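Local structure of hexokinase (Schistosoma mansoni, 1BDG) at residues N69-D74 / V82-L87; L73-T78 / L139-S144; F143-V148 / R159-F164; N196-T201 / G221-Y226; C212-I217 / S392-G397. The protein catalyses the ATP-dependent phosphorylation of glucose and other hexoses to hexose 6-phosphates, the step by which they enter glycolysis. All coordinates share one frame; numbering follows the deposited sequence.

Contact 1 of 5, residues N69-D74 / V82-L87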
# COMPACT_ATOMS: atom_id res chain seq x y z
N ASN A 69 -12.93 20.68 14.79
CA ASN A 69 -11.57 20.89 14.29
C ASN A 69 -10.71 19.76 14.90
O ASN A 69 -10.68 19.60 16.13
CB ASN A 69 -11.02 22.25 14.75
CG ASN A 69 -9.59 22.52 14.23
OD1 ASN A 69 -8.68 22.91 14.99
ND2 ASN A 69 -9.39 22.32 12.92
N PHE A 70 -10.06 18.96 14.06
CA PHE A 70 -9.25 17.84 14.55
C PHE A 70 -7.88 17.80 13.92
O PHE A 70 -7.65 18.42 12.89
CB PHE A 70 -9.96 16.52 14.25
CG PHE A 70 -11.40 16.50 14.66
CD1 PHE A 70 -12.34 17.30 14.00
CD2 PHE A 70 -11.82 15.67 15.70
CE1 PHE A 70 -13.68 17.28 14.37
CE2 PHE A 70 -13.16 15.64 16.08
CZ PHE A 70 -14.09 16.45 15.42
N LEU A 71 -6.97 17.06 14.55
CA LEU A 71 -5.62 16.88 14.04
C LEU A 71 -5.64 15.51 13.39
O LEU A 71 -6.53 14.71 13.67
CB LEU A 71 -4.59 16.88 15.18
CG LEU A 71 -4.40 18.16 16.01
CD1 LEU A 71 -3.34 17.90 17.04
CD2 LEU A 71 -4.03 19.34 15.15
N ALA A 72 -4.67 15.23 12.54
CA ALA A 72 -4.62 13.93 11.88
C ALA A 72 -3.20 13.67 11.45
O ALA A 72 -2.57 14.55 10.85
CB ALA A 72 -5.54 13.93 10.67
N LEU A 73 -2.67 12.51 11.82
CA LEU A 73 -1.31 12.14 11.44
C LEU A 73 -1.40 11.07 10.37
O LEU A 73 -2.45 10.44 10.21
CB LEU A 73 -0.55 11.59 12.65
CG LEU A 73 -0.17 12.52 13.81
CD1 LEU A 73 0.50 11.72 14.92
CD2 LEU A 73 0.78 13.60 13.33
N ASP A 74 -0.31 10.84 9.64
CA ASP A 74 -0.27 9.80 8.61
C ASP A 74 1.06 9.10 8.79
O ASP A 74 2.08 9.78 8.81
CB ASP A 74 -0.33 10.43 7.20
CG ASP A 74 -0.94 9.50 6.16
OD1 ASP A 74 -0.93 8.26 6.36
OD2 ASP A 74 -1.46 10.00 5.13
N VAL A 82 1.39 15.54 8.63
CA VAL A 82 0.84 16.06 9.86
C VAL A 82 -0.20 17.07 9.41
O VAL A 82 0.15 18.09 8.84
CB VAL A 82 1.90 16.75 10.70
CG1 VAL A 82 1.24 17.55 11.81
CG2 VAL A 82 2.84 15.69 11.30
N LEU A 83 -1.47 16.77 9.65
CA LEU A 83 -2.55 17.63 9.20
C LEU A 83 -3.38 18.27 10.30
O LEU A 83 -3.12 18.08 11.49
CB LEU A 83 -3.46 16.87 8.23
CG LEU A 83 -2.79 16.08 7.09
CD1 LEU A 83 -2.16 14.82 7.66
CD2 LEU A 83 -3.81 15.70 6.02
N SER A 84 -4.35 19.07 9.88
CA SER A 84 -5.25 19.79 10.78
C SER A 84 -6.50 19.99 9.97
O SER A 84 -6.46 20.62 8.92
CB SER A 84 -4.68 21.15 11.16
OG SER A 84 -5.56 21.80 12.05
N VAL A 85 -7.61 19.46 10.46
CA VAL A 85 -8.84 19.55 9.72
C VAL A 85 -9.95 20.24 10.51
O VAL A 85 -10.03 20.14 11.74
CB VAL A 85 -9.32 18.13 9.28
CG1 VAL A 85 -10.34 18.27 8.15
CG2 VAL A 85 -8.13 17.24 8.85
N THR A 86 -10.81 20.93 9.77
CA THR A 86 -11.94 21.65 10.32
C THR A 86 -13.13 21.21 9.48
O THR A 86 -13.13 21.33 8.24
CB THR A 86 -11.72 23.16 10.21
OG1 THR A 86 -11.08 23.63 11.41
CG2 THR A 86 -13.04 23.92 9.97
N LEU A 87 -14.14 20.65 10.13
CA LEU A 87 -15.31 20.17 9.44
C LEU A 87 -16.48 20.95 10.03
O LEU A 87 -16.42 21.37 11.19
CB LEU A 87 -15.49 18.68 9.73
CG LEU A 87 -14.19 17.89 9.84
CD1 LEU A 87 -14.39 16.74 10.77
CD2 LEU A 87 -13.74 17.41 8.50

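Contact 2 of 5, residues L73-T78 / L139-S144. With GLC (alpha-D-glucopyranose), chain B; SO4 (sulfate ion), chain C.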
# COMPACT_ATOMS: atom_id res chain seq x y z
N LEU A 73 -2.67 12.51 11.82
CA LEU A 73 -1.31 12.14 11.44
C LEU A 73 -1.40 11.07 10.37
O LEU A 73 -2.45 10.44 10.21
CB LEU A 73 -0.55 11.59 12.65
CG LEU A 73 -0.17 12.52 13.81
CD1 LEU A 73 0.50 11.72 14.92
CD2 LEU A 73 0.78 13.60 13.33
N ASP A 74 -0.31 10.84 9.64
CA ASP A 74 -0.27 9.80 8.61
C ASP A 74 1.06 9.10 8.79
O ASP A 74 2.08 9.78 8.81
CB ASP A 74 -0.33 10.43 7.20
CG ASP A 74 -0.94 9.50 6.16
OD1 ASP A 74 -0.93 8.26 6.36
OD2 ASP A 74 -1.46 10.00 5.13
N LEU A 75 1.06 7.78 9.02
CA LEU A 75 2.32 7.04 9.21
C LEU A 75 2.36 5.67 8.49
O LEU A 75 1.45 4.86 8.62
CB LEU A 75 2.65 6.87 10.71
CG LEU A 75 4.03 6.26 11.05
CD1 LEU A 75 5.14 7.18 10.57
CD2 LEU A 75 4.18 6.01 12.54
N GLY A 76 3.44 5.43 7.75
CA GLY A 76 3.59 4.17 7.05
C GLY A 76 3.75 4.32 5.55
O GLY A 76 4.54 3.59 4.94
N GLY A 77 3.02 5.28 4.98
CA GLY A 77 3.05 5.55 3.54
C GLY A 77 4.35 6.13 3.05
O GLY A 77 5.36 6.08 3.76
N THR A 78 4.33 6.70 1.84
CA THR A 78 5.51 7.31 1.21
C THR A 78 6.08 8.45 2.06
O THR A 78 7.30 8.62 2.12
CB THR A 78 5.21 7.84 -0.24
OG1 THR A 78 4.74 6.78 -1.10
CG2 THR A 78 6.49 8.44 -0.82
N LEU A 139 -7.16 13.69 17.76
CA LEU A 139 -6.32 13.26 16.66
C LEU A 139 -6.76 11.94 16.02
O LEU A 139 -7.21 11.03 16.70
CB LEU A 139 -4.87 13.20 17.14
CG LEU A 139 -3.66 12.73 16.34
CD1 LEU A 139 -2.43 13.44 16.87
CD2 LEU A 139 -3.47 11.23 16.45
N GLY A 140 -6.74 11.91 14.69
CA GLY A 140 -7.08 10.72 13.96
C GLY A 140 -5.73 10.18 13.50
O GLY A 140 -5.03 10.86 12.75
N PHE A 141 -5.35 9.01 13.98
CA PHE A 141 -4.07 8.40 13.63
C PHE A 141 -4.17 7.36 12.51
O PHE A 141 -4.71 6.27 12.70
CB PHE A 141 -3.47 7.76 14.89
CG PHE A 141 -2.01 7.41 14.80
CD1 PHE A 141 -1.17 8.03 13.88
CD2 PHE A 141 -1.46 6.47 15.67
CE1 PHE A 141 0.20 7.72 13.84
CE2 PHE A 141 -0.11 6.16 15.64
CZ PHE A 141 0.72 6.77 14.73
N THR A 142 -3.70 7.72 11.32
CA THR A 142 -3.69 6.80 10.19
C THR A 142 -2.41 6.02 10.32
O THR A 142 -1.34 6.50 9.94
CB THR A 142 -3.66 7.56 8.87
OG1 THR A 142 -4.93 8.18 8.65
CG2 THR A 142 -3.34 6.64 7.71
N PHE A 143 -2.49 4.85 10.96
CA PHE A 143 -1.33 3.99 11.17
C PHE A 143 -1.39 2.88 10.12
O PHE A 143 -2.12 1.91 10.29
CB PHE A 143 -1.38 3.41 12.58
CG PHE A 143 -0.10 2.75 13.01
CD1 PHE A 143 1.13 3.40 12.87
CD2 PHE A 143 -0.13 1.49 13.61
CE1 PHE A 143 2.31 2.81 13.33
CE2 PHE A 143 1.04 0.90 14.08
CZ PHE A 143 2.26 1.56 13.94
N SER A 144 -0.63 3.04 9.05
CA SER A 144 -0.62 2.09 7.94
C SER A 144 -0.08 0.71 8.26
O SER A 144 0.78 0.21 7.53
CB SER A 144 0.21 2.66 6.79
OG SER A 144 -0.06 4.02 6.57
C1 GLC B . 1.30 -2.33 4.04
C2 GLC B . 0.68 -2.32 5.43
C3 GLC B . -0.81 -2.09 5.33
C4 GLC B . -1.07 -0.81 4.56
C5 GLC B . -0.42 -0.90 3.20
C6 GLC B . -0.59 0.38 2.39
O1 GLC B . 0.69 -3.33 3.30
O2 GLC B . 0.91 -3.57 6.09
O3 GLC B . -1.39 -1.99 6.62
O4 GLC B . -2.46 -0.61 4.42
O5 GLC B . 0.99 -1.11 3.36
O6 GLC B . 0.41 1.32 2.71
S SO4 C . 1.87 5.81 0.03
O1 SO4 C . 2.08 6.25 -1.34
O2 SO4 C . 1.76 6.94 0.91
O3 SO4 C . 0.66 5.02 0.11
O4 SO4 C . 2.98 5.00 0.44
O HOH W 1 -0.17 6.03 5.21

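Contact 3 of 5, residues F143-V148 / R159-F164. With GLC (alpha-D-glucopyranose), chain B.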
# COMPACT_ATOMS: atom_id res chain seq x y z
N PHE A 143 -2.49 4.85 10.96
CA PHE A 143 -1.33 3.99 11.17
C PHE A 143 -1.39 2.88 10.12
O PHE A 143 -2.12 1.91 10.29
CB PHE A 143 -1.38 3.41 12.58
CG PHE A 143 -0.10 2.75 13.01
CD1 PHE A 143 1.13 3.40 12.87
CD2 PHE A 143 -0.13 1.49 13.61
CE1 PHE A 143 2.31 2.81 13.33
CE2 PHE A 143 1.04 0.90 14.08
CZ PHE A 143 2.26 1.56 13.94
N SER A 144 -0.63 3.04 9.05
CA SER A 144 -0.62 2.09 7.94
C SER A 144 -0.08 0.71 8.26
O SER A 144 0.78 0.21 7.53
CB SER A 144 0.21 2.66 6.79
OG SER A 144 -0.06 4.02 6.57
N PHE A 145 -0.59 0.04 9.30
CA PHE A 145 -0.08 -1.29 9.60
C PHE A 145 -1.18 -2.17 10.15
O PHE A 145 -2.22 -1.68 10.58
CB PHE A 145 1.11 -1.20 10.58
CG PHE A 145 2.33 -0.54 10.00
CD1 PHE A 145 3.17 -1.24 9.14
CD2 PHE A 145 2.61 0.79 10.27
CE1 PHE A 145 4.25 -0.61 8.56
CE2 PHE A 145 3.70 1.42 9.69
CZ PHE A 145 4.51 0.72 8.83
N PRO A 146 -0.98 -3.50 10.11
CA PRO A 146 -1.99 -4.43 10.62
C PRO A 146 -2.07 -4.29 12.12
O PRO A 146 -1.06 -4.40 12.81
CB PRO A 146 -1.42 -5.79 10.24
CG PRO A 146 0.04 -5.58 10.33
CD PRO A 146 0.21 -4.24 9.66
N CYS A 147 -3.27 -4.00 12.61
CA CYS A 147 -3.53 -3.85 14.04
C CYS A 147 -4.84 -4.56 14.37
O CYS A 147 -5.73 -4.64 13.53
CB CYS A 147 -3.71 -2.36 14.42
SG CYS A 147 -2.29 -1.28 14.20
N VAL A 148 -4.93 -5.08 15.58
CA VAL A 148 -6.14 -5.75 16.06
C VAL A 148 -6.92 -4.62 16.74
O VAL A 148 -6.54 -4.17 17.82
CB VAL A 148 -5.81 -6.81 17.11
CG1 VAL A 148 -7.06 -7.34 17.73
CG2 VAL A 148 -4.98 -7.90 16.51
N ARG A 159 2.19 -6.64 13.47
CA ARG A 159 3.55 -6.76 12.97
C ARG A 159 3.92 -5.57 12.09
O ARG A 159 3.05 -4.86 11.60
CB ARG A 159 3.73 -8.08 12.21
CG ARG A 159 2.90 -8.20 10.95
CD ARG A 159 2.99 -9.60 10.38
NE ARG A 159 2.51 -9.63 9.01
CZ ARG A 159 2.41 -10.73 8.28
NH1 ARG A 159 2.76 -11.91 8.76
NH2 ARG A 159 1.95 -10.64 7.05
N TRP A 160 5.22 -5.32 11.97
CA TRP A 160 5.70 -4.22 11.16
C TRP A 160 5.85 -4.75 9.75
O TRP A 160 6.41 -5.85 9.56
CB TRP A 160 7.09 -3.74 11.61
CG TRP A 160 7.17 -2.75 12.76
CD1 TRP A 160 7.86 -2.93 13.91
CD2 TRP A 160 6.64 -1.41 12.83
NE1 TRP A 160 7.81 -1.80 14.68
CE2 TRP A 160 7.06 -0.85 14.04
CE3 TRP A 160 5.84 -0.64 11.97
CZ2 TRP A 160 6.73 0.46 14.43
CZ3 TRP A 160 5.51 0.67 12.36
CH2 TRP A 160 5.95 1.20 13.57
N THR A 161 5.34 -4.00 8.78
CA THR A 161 5.48 -4.38 7.39
C THR A 161 6.29 -3.25 6.79
O THR A 161 6.64 -2.30 7.50
CB THR A 161 4.12 -4.49 6.69
OG1 THR A 161 3.47 -3.21 6.69
CG2 THR A 161 3.23 -5.49 7.40
N LYS A 162 6.66 -3.37 5.52
CA LYS A 162 7.40 -2.33 4.84
C LYS A 162 8.83 -2.10 5.33
O LYS A 162 9.58 -3.06 5.55
CB LYS A 162 6.58 -1.02 4.82
CG LYS A 162 5.40 -1.10 3.87
CD LYS A 162 4.62 0.16 3.80
CE LYS A 162 3.63 0.26 4.91
NZ LYS A 162 2.54 1.23 4.56
N GLY A 163 9.24 -0.84 5.47
CA GLY A 163 10.59 -0.54 5.90
C GLY A 163 10.78 -0.27 7.39
O GLY A 163 11.80 0.32 7.79
N PHE A 164 9.82 -0.68 8.22
CA PHE A 164 9.90 -0.45 9.65
C PHE A 164 10.32 -1.69 10.44
O PHE A 164 10.03 -2.83 10.05
CB PHE A 164 8.57 0.05 10.19
CG PHE A 164 8.25 1.47 9.83
CD1 PHE A 164 8.14 1.87 8.50
CD2 PHE A 164 7.96 2.39 10.83
CE1 PHE A 164 7.75 3.18 8.17
CE2 PHE A 164 7.57 3.69 10.51
CZ PHE A 164 7.46 4.08 9.18
C1 GLC B . 1.30 -2.33 4.04
C2 GLC B . 0.68 -2.32 5.43
C3 GLC B . -0.81 -2.09 5.33
C4 GLC B . -1.07 -0.81 4.56
C5 GLC B . -0.42 -0.90 3.20
C6 GLC B . -0.59 0.38 2.39
O1 GLC B . 0.69 -3.33 3.30
O2 GLC B . 0.91 -3.57 6.09
O3 GLC B . -1.39 -1.99 6.62
O4 GLC B . -2.46 -0.61 4.42
O5 GLC B . 0.99 -1.11 3.36
O6 GLC B . 0.41 1.32 2.71

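Contact 4 of 5, residues N196-T201 / G221-Y226. With GLC (alpha-D-glucopyranose), chain B.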
# COMPACT_ATOMS: atom_id res chain seq x y z
N ASN A 196 -6.55 2.64 9.77
CA ASN A 196 -5.58 2.17 8.78
C ASN A 196 -5.70 3.11 7.54
O ASN A 196 -6.72 3.77 7.34
CB ASN A 196 -5.92 0.72 8.43
CG ASN A 196 -4.91 0.09 7.52
OD1 ASN A 196 -5.12 -0.01 6.31
ND2 ASN A 196 -3.80 -0.34 8.09
N ASP A 197 -4.67 3.19 6.71
CA ASP A 197 -4.79 4.07 5.55
C ASP A 197 -5.93 3.69 4.61
O ASP A 197 -6.65 4.56 4.17
CB ASP A 197 -3.46 4.24 4.80
CG ASP A 197 -2.81 2.92 4.40
OD1 ASP A 197 -3.49 1.88 4.31
OD2 ASP A 197 -1.60 2.92 4.14
N THR A 198 -6.14 2.40 4.36
CA THR A 198 -7.22 1.99 3.46
C THR A 198 -8.55 2.50 3.98
O THR A 198 -9.35 3.07 3.23
CB THR A 198 -7.29 0.50 3.38
OG1 THR A 198 -7.23 -0.04 4.70
CG2 THR A 198 -6.16 -0.04 2.56
N VAL A 199 -8.76 2.31 5.29
CA VAL A 199 -9.98 2.74 5.98
C VAL A 199 -10.12 4.26 5.84
O VAL A 199 -11.17 4.76 5.43
CB VAL A 199 -9.96 2.31 7.48
CG1 VAL A 199 -11.31 2.54 8.11
CG2 VAL A 199 -9.59 0.85 7.60
N GLY A 200 -9.03 4.98 6.09
CA GLY A 200 -9.04 6.42 5.96
C GLY A 200 -9.40 6.82 4.55
O GLY A 200 -10.15 7.76 4.34
N THR A 201 -8.88 6.09 3.57
CA THR A 201 -9.17 6.38 2.17
C THR A 201 -10.66 6.12 1.88
O THR A 201 -11.33 6.97 1.32
CB THR A 201 -8.26 5.54 1.24
OG1 THR A 201 -6.88 5.85 1.49
CG2 THR A 201 -8.57 5.80 -0.22
N GLY A 221 3.06 0.30 -0.40
CA GLY A 221 2.50 -1.00 -0.09
C GLY A 221 1.08 -1.14 -0.62
O GLY A 221 0.45 -0.14 -0.96
N THR A 222 0.58 -2.36 -0.74
CA THR A 222 -0.76 -2.57 -1.25
C THR A 222 -1.64 -3.18 -0.17
O THR A 222 -1.18 -3.96 0.68
CB THR A 222 -0.77 -3.43 -2.54
OG1 THR A 222 -2.09 -3.47 -3.08
CG2 THR A 222 -0.31 -4.86 -2.28
N ASN A 223 -2.90 -2.75 -0.18
CA ASN A 223 -3.90 -3.22 0.78
C ASN A 223 -5.24 -2.60 0.40
O ASN A 223 -5.28 -1.55 -0.22
CB ASN A 223 -3.52 -2.81 2.20
CG ASN A 223 -4.38 -3.47 3.24
OD1 ASN A 223 -5.22 -4.29 2.92
ND2 ASN A 223 -4.17 -3.12 4.49
N VAL A 224 -6.33 -3.28 0.74
CA VAL A 224 -7.67 -2.80 0.44
C VAL A 224 -8.52 -2.95 1.70
O VAL A 224 -8.21 -3.76 2.59
CB VAL A 224 -8.34 -3.63 -0.67
CG1 VAL A 224 -8.98 -4.88 -0.11
CG2 VAL A 224 -9.37 -2.81 -1.37
N ALA A 225 -9.59 -2.17 1.77
CA ALA A 225 -10.51 -2.20 2.88
C ALA A 225 -11.85 -2.07 2.21
O ALA A 225 -11.94 -1.40 1.18
CB ALA A 225 -10.26 -1.03 3.78
N TYR A 226 -12.88 -2.71 2.74
CA TYR A 226 -14.20 -2.64 2.13
C TYR A 226 -15.32 -2.73 3.18
O TYR A 226 -15.07 -3.14 4.31
CB TYR A 226 -14.33 -3.76 1.07
CG TYR A 226 -14.45 -5.14 1.63
CD1 TYR A 226 -13.34 -5.84 2.07
CD2 TYR A 226 -15.71 -5.74 1.80
CE1 TYR A 226 -13.47 -7.11 2.67
CE2 TYR A 226 -15.85 -6.98 2.39
CZ TYR A 226 -14.74 -7.66 2.83
OH TYR A 226 -14.89 -8.89 3.45
C1 GLC B . 1.30 -2.33 4.04
C2 GLC B . 0.68 -2.32 5.43
C3 GLC B . -0.81 -2.09 5.33
C4 GLC B . -1.07 -0.81 4.56
C5 GLC B . -0.42 -0.90 3.20
C6 GLC B . -0.59 0.38 2.39
O1 GLC B . 0.69 -3.33 3.30
O2 GLC B . 0.91 -3.57 6.09
O3 GLC B . -1.39 -1.99 6.62
O4 GLC B . -2.46 -0.61 4.42
O5 GLC B . 0.99 -1.11 3.36
O6 GLC B . 0.41 1.32 2.71

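Contact 5 of 5, residues C212-I217 / S392-G397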
# COMPACT_ATOMS: atom_id res chain seq x y z
N CYS A 212 -19.12 4.77 -2.68
CA CYS A 212 -17.81 4.21 -2.38
C CYS A 212 -17.86 3.17 -1.28
O CYS A 212 -18.10 3.51 -0.11
CB CYS A 212 -16.87 5.31 -1.92
SG CYS A 212 -15.11 4.92 -2.09
N ALA A 213 -17.57 1.92 -1.62
CA ALA A 213 -17.58 0.85 -0.62
C ALA A 213 -16.21 0.17 -0.46
O ALA A 213 -16.07 -0.77 0.34
CB ALA A 213 -18.64 -0.17 -0.97
N VAL A 214 -15.20 0.67 -1.17
CA VAL A 214 -13.84 0.11 -1.11
C VAL A 214 -12.79 1.21 -0.99
O VAL A 214 -13.01 2.33 -1.45
CB VAL A 214 -13.54 -0.74 -2.37
CG1 VAL A 214 -12.30 -1.54 -2.18
CG2 VAL A 214 -14.69 -1.66 -2.67
N GLY A 215 -11.66 0.90 -0.37
CA GLY A 215 -10.60 1.87 -0.22
C GLY A 215 -9.31 1.18 -0.59
O GLY A 215 -8.77 0.43 0.22
N LEU A 216 -8.83 1.39 -1.81
CA LEU A 216 -7.61 0.74 -2.29
C LEU A 216 -6.32 1.54 -2.19
O LEU A 216 -6.27 2.69 -2.62
CB LEU A 216 -7.81 0.29 -3.74
CG LEU A 216 -6.66 -0.33 -4.54
CD1 LEU A 216 -6.19 -1.64 -3.91
CD2 LEU A 216 -7.12 -0.56 -5.96
N ILE A 217 -5.27 0.91 -1.68
CA ILE A 217 -3.95 1.55 -1.57
C ILE A 217 -2.91 0.79 -2.38
O ILE A 217 -2.62 -0.36 -2.11
CB ILE A 217 -3.45 1.63 -0.11
CG1 ILE A 217 -4.28 2.62 0.70
CG2 ILE A 217 -2.00 2.05 -0.10
CD1 ILE A 217 -4.16 4.06 0.23
N SER A 392 -24.19 -3.84 -6.63
CA SER A 392 -24.24 -3.66 -8.08
C SER A 392 -23.60 -2.35 -8.56
O SER A 392 -23.42 -2.17 -9.77
CB SER A 392 -25.67 -3.76 -8.57
N GLU A 393 -23.27 -1.46 -7.63
CA GLU A 393 -22.64 -0.18 -7.97
C GLU A 393 -21.56 0.17 -6.94
O GLU A 393 -21.84 0.71 -5.89
CB GLU A 393 -23.70 0.92 -8.01
CG GLU A 393 -23.53 1.89 -9.16
CD GLU A 393 -24.84 2.11 -9.91
OE1 GLU A 393 -25.79 2.67 -9.31
OE2 GLU A 393 -24.92 1.73 -11.11
N VAL A 394 -20.32 -0.17 -7.26
CA VAL A 394 -19.21 0.07 -6.37
C VAL A 394 -18.25 1.17 -6.82
O VAL A 394 -17.71 1.10 -7.93
CB VAL A 394 -18.37 -1.21 -6.21
CG1 VAL A 394 -17.39 -1.06 -5.06
CG2 VAL A 394 -19.26 -2.43 -6.03
N THR A 395 -18.06 2.18 -5.98
CA THR A 395 -17.09 3.25 -6.25
C THR A 395 -15.88 2.82 -5.40
O THR A 395 -16.03 2.49 -4.21
CB THR A 395 -17.60 4.66 -5.80
OG1 THR A 395 -18.55 5.16 -6.75
CG2 THR A 395 -16.45 5.64 -5.68
N VAL A 396 -14.71 2.79 -6.02
CA VAL A 396 -13.48 2.36 -5.36
C VAL A 396 -12.55 3.55 -5.13
O VAL A 396 -12.17 4.22 -6.09
CB VAL A 396 -12.76 1.31 -6.25
CG1 VAL A 396 -11.51 0.79 -5.59
CG2 VAL A 396 -13.71 0.19 -6.62
N GLY A 397 -12.16 3.80 -3.89
CA GLY A 397 -11.29 4.94 -3.62
C GLY A 397 -9.83 4.55 -3.68
O GLY A 397 -9.42 3.75 -2.86

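Contact 1 of 5, residues N69-D74 / V82-L87
The carbonyl oxygen of V85 is gripped by the N69–F70 end of the neighbouring strand. F70 N gives it the main bond, 2.6 Å from V85 O. The amide of N69 adds a weak second one: with CG anti to the backbone N (chi1 -179°), the side chain extends toward the partner strand, and ND2 meets V85 O at 2.6 Å. The same ND2 lies 2.6 Å from T86 OG1, so the two polar residues share the partly exposed end of the ladder. V85 N answers with a bond to F70 O, and L83 N to A72 O follows at 2.8 Å.

Helix 112-129 covers L73, V82 and S84 on one face. The branched ends of L73 and V82 suit this cover: L73 CD2 and V82 CG2 lie side by side, 3.6 Å apart. On the other face, the small A72 pairs with L83, whose CB lies 4.4 Å from A72 CB. F70 crosses L87 at about a right angle, its CE1 3.7 Å from L87 CD1. Alternating faces and paired bonds mark the antiparallel beta hairpin 68-75/80-87 of the small subdomain, whose first strand leads into the predicted ATP-binding turn.

Contact 2 of 5, residues L73-T78 / L139-S144
Backbone bonds join L73 and L75 to the parallel strand 139-143. L73 N binds G140 O, T142 N binds L73 O, and L75 N binds T142 O at 2.9 Å. The ladder runs on past the strand end, where S144 N meets L75 O at 2.8 Å. With OG anti to the carbonyl carbon (chi1 -43°), the S144 hydroxyl also comes within 2.7 Å of L75 O, but its proton has D197 OD2 as a second possible acceptor.

Apolar contacts fill the face that helices 112-129 and 174-183 cover. L73 sets CG against L139 CD1 and CB against F141 CD1, while L75 CD2 lies at the edge of the F143 ring, in its plane, 3.8 Å from CE1.

Beyond the strand the chain turns into the glycine-rich phosphate-binding loop of the actin-like ATPase fold, predicted here to bind ATP. G76 adopts backbone angles that call for glycine (phi 122°), and a beta carbon there would run into S144 CB.

Polar contacts gather at D74 and in the loop. D74 OD1 accepts from a water at 2.6 Å; the methyl T142 CG2 merely lies alongside the carboxylate. A sulfate, probably from the crystallisation liquor, takes bonds from T78 N to O2 (2.7 Å) and T78 OG1 to O1 (2.7 Å).

Contact 3 of 5, residues F143-V148 / R159-F164
F145 joins F143, W160 and F164 in an aromatic cluster that backs the small-subdomain side of the glucose pocket, between the end of strand 137-143 and the type II' turn T161–F164. Its CB faces R159 O at a loose 4.3 Å. CG stands anti to the carbonyl carbon (chi1 -67°), which carries the ring in among the side chains of the 159-164 loop. One edge, CD1 and CE1, runs past T161, with CE1 3.1 Å from T161 O. One face of the ring takes the CE3–CZ3 edge of W160 in a T-shaped pair, planes at 88°, with W160 CZ3 3.3 Å from F145 CE2. At the tip, CZ meets the face of F164, 3.8 Å from F164 CD1, a second edge-to-face contact. F143 adds its CZ against W160 CZ3. A flat ring suits position 145 because it can take the W160 edge on its face while turning its own edge to F164. The indole's polar edge is also satisfied, W160 NE1 donating to A166 O.

Beside the cluster, P146 lays CG against R159 O, while the guanidinium of R159 leaves for a salt bridge with E255. The loop's polar residues turn to the sugar. T161 OG1 donates to glucose O2 at 2.7 Å, and K162, its chain bent at chi3, brings NZ to O5 and, at 2.8 Å, to O6.

Contact 4 of 5, residues N196-T201 / G221-Y226
The amides of N196 and N223 face the same sugar with their planes 68° apart, N196 OD1 3.7 Å from N223 ND2. At the edge of the N196 amide, T198 OG1 donates in plane to a lone pair of OD1 at 2.7 Å, and T198 N reaches OD1 from above the plane. This is the N-cap of helix 197-206, and ND2 points almost straight at glucose O3. The N223 amide has T198 CG2 over one face, 3.9 Å from N223 CG. Its ND2 donates to glucose O4 at 3.0 Å and to N247, whereas OD1 accepts from E249 and T248, so asparagine suits a spot needing both donor and acceptor.

Behind the pocket the helix packs on strand 222-226 of the large subdomain at 50°. T198 lies against it, with CG2 3.3 Å from N223 O and OG1 3.3 Å from A225 CB; the small methyl of A225 lets the helix come close.

D197, first in the helix, turns its carboxylate to the sugar with CG between the backbone N and the carbonyl carbon (chi1 53°). OD1 takes a bond from glucose O4 at 2.7 Å, and OD2, also hydrogen-bonded to S144 OG, takes one from glucose O6 at 2.9 Å.

Contact 5 of 5, residues C212-I217 / S392-G397
C212 meets T395 with SG anti to its own backbone N (chi1 -159°), and T395 turns CG2 anti to its N, which sets that methyl 3.8 Å from C212 CB. The same C212 torsion swings SG forward along the neighbouring strand, 3.6 Å from G397 N. Across the sheet, V214 holds CG2 anti to the carbonyl carbon, where it meets V394 CG1 at 3.7 Å. V396 CG1 touches both V214 CB and L216 CB, and I385 and I389 of helix 357-389 cover V214 on this side.

The strands run parallel with a beta bulge between C212 and V214. At A213 the chain turns aside (psi 3°), shifting the register by one residue. T395 O faces the bulge, taking a bond from A213 N at 3.1 Å. The regular ladder then resumes with G397 N to V214 O at 3.0 Å and L216 N to G397 O at 2.6 Å.

Main-chain bonds and apolar side chains, several of them beta-branched, thus join two inner strands of the large-subdomain sheet. The disulfide of C212 with C205 implies a further, covalent tie between the start of strand 212-218 and helix 197-206.

In the fold
All five contacts are largely buried, but their chemistry changes with distance from the sugar. Contacts 1 and 2 share strand 68-75 and lie in the five-stranded small-subdomain sheet, the first antiparallel, the second parallel. Contact 5 belongs to the large-subdomain sheet, whose neighbouring strand 222-229 carries contact 4; A225 O and G215 N probably bond between them. Contact 1, far from glucose, and contact 5, which reaches it only through I217, rely on backbone ladders and aliphatic side chains. Contacts 3 and 4 have no hydrogen bonds between their segments and spend polar groups on glucose from the two subdomains. Contact 2 stands between, a strand ladder ending in pocket and phosphate loops, where S144 and D197 bring contacts 2 and 4 together.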